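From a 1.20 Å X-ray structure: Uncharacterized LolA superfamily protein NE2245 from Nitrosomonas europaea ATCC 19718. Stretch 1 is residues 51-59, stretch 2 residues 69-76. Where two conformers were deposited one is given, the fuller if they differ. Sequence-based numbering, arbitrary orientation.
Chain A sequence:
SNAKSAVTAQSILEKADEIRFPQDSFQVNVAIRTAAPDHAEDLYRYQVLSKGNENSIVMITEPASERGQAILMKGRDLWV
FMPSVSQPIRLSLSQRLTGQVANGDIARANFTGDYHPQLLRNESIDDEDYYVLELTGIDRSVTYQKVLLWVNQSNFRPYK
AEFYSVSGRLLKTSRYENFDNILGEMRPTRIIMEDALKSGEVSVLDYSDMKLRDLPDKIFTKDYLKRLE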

# COMPACT_ATOMS: atom_id res chain seq x y z
N LYS A 51 -3.73 -9.69 -6.17
CA LYS A 51 -4.28 -10.94 -5.77
C LYS A 51 -3.93 -11.19 -4.29
O LYS A 51 -3.11 -12.04 -3.94
N GLY A 52 -4.52 -10.36 -3.44
CA GLY A 52 -4.28 -10.42 -2.02
C GLY A 52 -2.82 -10.14 -1.70
O GLY A 52 -2.14 -9.39 -2.37
N ASN A 53 -2.35 -10.77 -0.67
CA ASN A 53 -0.96 -10.62 -0.28
C ASN A 53 -0.09 -11.71 -0.87
O ASN A 53 1.12 -11.71 -0.64
N GLU A 54 -0.76 -12.59 -1.66
CA GLU A 54 -0.21 -13.77 -2.37
C GLU A 54 0.67 -13.39 -3.55
O GLU A 54 1.80 -13.83 -3.69
N ASN A 55 0.08 -12.60 -4.45
CA ASN A 55 0.65 -12.26 -5.75
C ASN A 55 0.19 -10.89 -6.16
O ASN A 55 -0.94 -10.51 -5.90
N SER A 56 1.05 -10.16 -6.89
CA SER A 56 0.61 -8.96 -7.53
C SER A 56 1.60 -8.62 -8.63
O SER A 56 2.74 -9.12 -8.65
N ILE A 57 1.15 -7.76 -9.53
CA ILE A 57 2.01 -7.14 -10.53
C ILE A 57 1.76 -5.65 -10.49
O ILE A 57 0.60 -5.21 -10.49
N VAL A 58 2.84 -4.88 -10.46
CA VAL A 58 2.77 -3.43 -10.48
C VAL A 58 3.53 -2.96 -11.70
O VAL A 58 4.74 -3.17 -11.81
N MSE A 59 2.82 -2.31 -12.61
CA MSE A 59 3.44 -1.88 -13.89
C MSE A 59 3.45 -0.36 -13.97
O MSE A 59 2.42 0.25 -13.84
N GLN A 69 9.10 -0.56 -16.58
CA GLN A 69 9.55 -1.30 -15.40
C GLN A 69 8.34 -2.02 -14.82
O GLN A 69 7.18 -1.58 -14.95
N ALA A 70 8.61 -3.13 -14.18
CA ALA A 70 7.51 -3.87 -13.58
C ALA A 70 7.99 -4.54 -12.33
O ALA A 70 9.20 -4.84 -12.16
N ILE A 71 7.05 -4.78 -11.42
CA ILE A 71 7.37 -5.47 -10.21
C ILE A 71 6.40 -6.66 -10.06
O ILE A 71 5.15 -6.47 -10.03
N LEU A 72 6.97 -7.86 -9.91
CA LEU A 72 6.24 -9.09 -9.71
C LEU A 72 6.43 -9.50 -8.25
O LEU A 72 7.56 -9.63 -7.78
N MSE A 73 5.32 -9.70 -7.54
CA MSE A 73 5.35 -10.16 -6.18
C MSE A 73 4.86 -11.58 -6.13
O MSE A 73 3.76 -11.91 -6.64
N LYS A 74 5.66 -12.44 -5.48
CA LYS A 74 5.24 -13.81 -5.16
C LYS A 74 5.51 -13.99 -3.66
O LYS A 74 6.68 -13.97 -3.20
N GLY A 75 4.46 -14.18 -2.86
CA GLY A 75 4.67 -14.14 -1.43
C GLY A 75 5.23 -12.81 -0.99
O GLY A 75 4.71 -11.79 -1.40
N ARG A 76 6.31 -12.81 -0.21
CA ARG A 76 6.98 -11.57 0.21
C ARG A 76 8.13 -11.14 -0.66
O ARG A 76 8.78 -10.13 -0.38

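Residues 55-59 and 70-74 pair as antiparallel strands, their axes approaching to 4.7 Å, so successive side chains alternate between two faces: Asn 55, Ile 57 and Met 59 lie with Lys 74, Leu 72 and Ala 70 on one, Ser 56 and Val 58 with Met 73 and Ile 71 on the other. Lys 51, extended with all four chi angles t, starts sideways and its end leads away from stretch 2; it makes a long salt bridge within its own stretch, NZ to Glu 54 OE1 at 4.0 Å. Gly 52 and Asn 53 touch stretch 2 through their backbones: the selenomethionine Met 73 (t, t, p) brings its CE to 3.9 Å from Gly 52 O and 3.5 Å from Asn 53 O, and has more area covered across the contact than any other residue. Asn 53 (m) directs its CB sideways, and its side-chain amide finds its polar partners elsewhere in the structure. Glu 54 (p) points its CB away, but its backbone O accepts a hydrogen bond from Gly 75 N at 2.8 Å, beyond the end of the paired strands.

Asn 55 (m) curls its amide back over the neighbouring strand. Its ND2 donates to Met 73 O at 3.2 Å and lies 3.9 Å from Lys 74 CG; because Ser 56 N also donates to Met 73 O, at 3.2 Å, that carbonyl serves a side chain and a backbone amide together. Ser 56 (p) sets OG against Met 73 CB at 3.4 Å. Water 1 donates to Ser 56 OG and to Ile 71 O, each at 2.9 Å, linking this hydroxyl to the opposing backbone.

Ile 57 (m, t) meets Leu 72 (t, p) on the Asn 55 face, where the end of the Leu 72 side chain comes nearer to stretch 1 and Ile 57 CG1 lies 4.0 Å from Leu 72 CD1. Val 58 (t) faces Ile 71 (m, t), CB to CB at 4.3 Å, an apolar pair set over two backbone hydrogen bonds: Val 58 N to Ile 71 O and Ile 71 N to Val 58 O, both 2.8 Å. Water 2 donates to Val 58 O at 3.0 Å and, weakly, to Gln 69 O at 2.9 Å, bridging the two stretches by their carbonyls, while Gln 69 (m, t) directs its CB sideways and its side chain does not touch stretch 1. The selenomethionine Met 59 (m, t, chi3 -16°) closes the row: its CG lies 4.3 Å from Ala 70 CB, whereas the end carrying SE leads away, leaving the small methyl of Ala 70 against the base of the chain.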

# COMPACT_ATOMS: atom_id res chain seq x y z
CB LYS A 51 -3.83 -12.06 -6.69
CG LYS A 51 -4.63 -13.31 -6.53
CD LYS A 51 -4.22 -14.35 -7.57
CE LYS A 51 -5.13 -15.53 -7.50
NZ LYS A 51 -4.57 -16.56 -8.43
CB ASN A 53 -0.85 -10.59 1.23
CG ASN A 53 -1.30 -9.30 1.83
OD1 ASN A 53 -1.64 -8.35 1.12
ND2 ASN A 53 -1.28 -9.24 3.16
CB GLU A 54 -1.32 -14.79 -2.77
CG GLU A 54 -2.28 -14.38 -3.86
CD GLU A 54 -3.41 -15.35 -4.01
OE1 GLU A 54 -3.19 -16.39 -4.69
OE2 GLU A 54 -4.52 -15.11 -3.46
CB ASN A 55 0.20 -13.23 -6.86
CG ASN A 55 0.84 -14.56 -6.76
OD1 ASN A 55 0.17 -15.51 -6.42
ND2 ASN A 55 2.13 -14.64 -7.02
CB SER A 56 0.46 -7.81 -6.56
OG SER A 56 1.71 -7.45 -6.03
CB ILE A 57 1.70 -7.68 -11.94
CG1 ILE A 57 2.14 -9.13 -12.05
CG2 ILE A 57 2.37 -6.82 -13.02
CD1 ILE A 57 1.55 -9.90 -13.22
CB VAL A 58 3.38 -2.83 -9.21
CG1 VAL A 58 3.34 -1.29 -9.27
CG2 VAL A 58 2.61 -3.33 -7.96
CB MSE A 59 2.61 -2.42 -15.04
CG MSE A 59 2.79 -3.93 -15.25
SE MSE A 59 1.66 -4.80 -16.52
CE MSE A 59 0.30 -3.47 -16.74
CB GLN A 69 10.18 -0.38 -14.35
CG GLN A 69 11.51 0.26 -14.74
CD GLN A 69 11.86 1.41 -13.81
OE1 GLN A 69 11.26 1.58 -12.75
NE2 GLN A 69 12.83 2.21 -14.21
CB ALA A 70 6.93 -4.88 -14.56
CB ILE A 71 7.29 -4.55 -8.99
CG1 ILE A 71 8.15 -3.28 -9.19
CG2 ILE A 71 7.71 -5.32 -7.75
CD1 ILE A 71 7.70 -2.12 -8.28
CB LEU A 72 6.81 -10.15 -10.62
CG LEU A 72 6.33 -11.59 -10.36
CD1 LEU A 72 4.85 -11.73 -10.59
CD2 LEU A 72 7.08 -12.54 -11.29
CB MSE A 73 4.49 -9.27 -5.31
CG MSE A 73 4.47 -9.71 -3.86
SE MSE A 73 3.32 -8.50 -2.83
CE MSE A 73 1.65 -9.35 -3.17
CB LYS A 74 6.06 -14.82 -6.01
CG LYS A 74 5.95 -14.64 -7.59
CD LYS A 74 6.78 -15.67 -8.40
CE LYS A 74 8.04 -15.04 -8.91
NZ LYS A 74 8.96 -15.99 -9.63
CB ARG A 76 7.51 -11.75 1.61
CG ARG A 76 6.42 -12.09 2.53
CD ARG A 76 6.57 -11.44 3.86
NE ARG A 76 5.24 -11.37 4.45
CZ ARG A 76 4.64 -12.39 5.03
NH1 ARG A 76 3.41 -12.25 5.49
NH2 ARG A 76 5.25 -13.57 5.13
O HOH W 1 4.09 -6.32 -7.30
O HOH W 2 6.58 -0.83 -12.24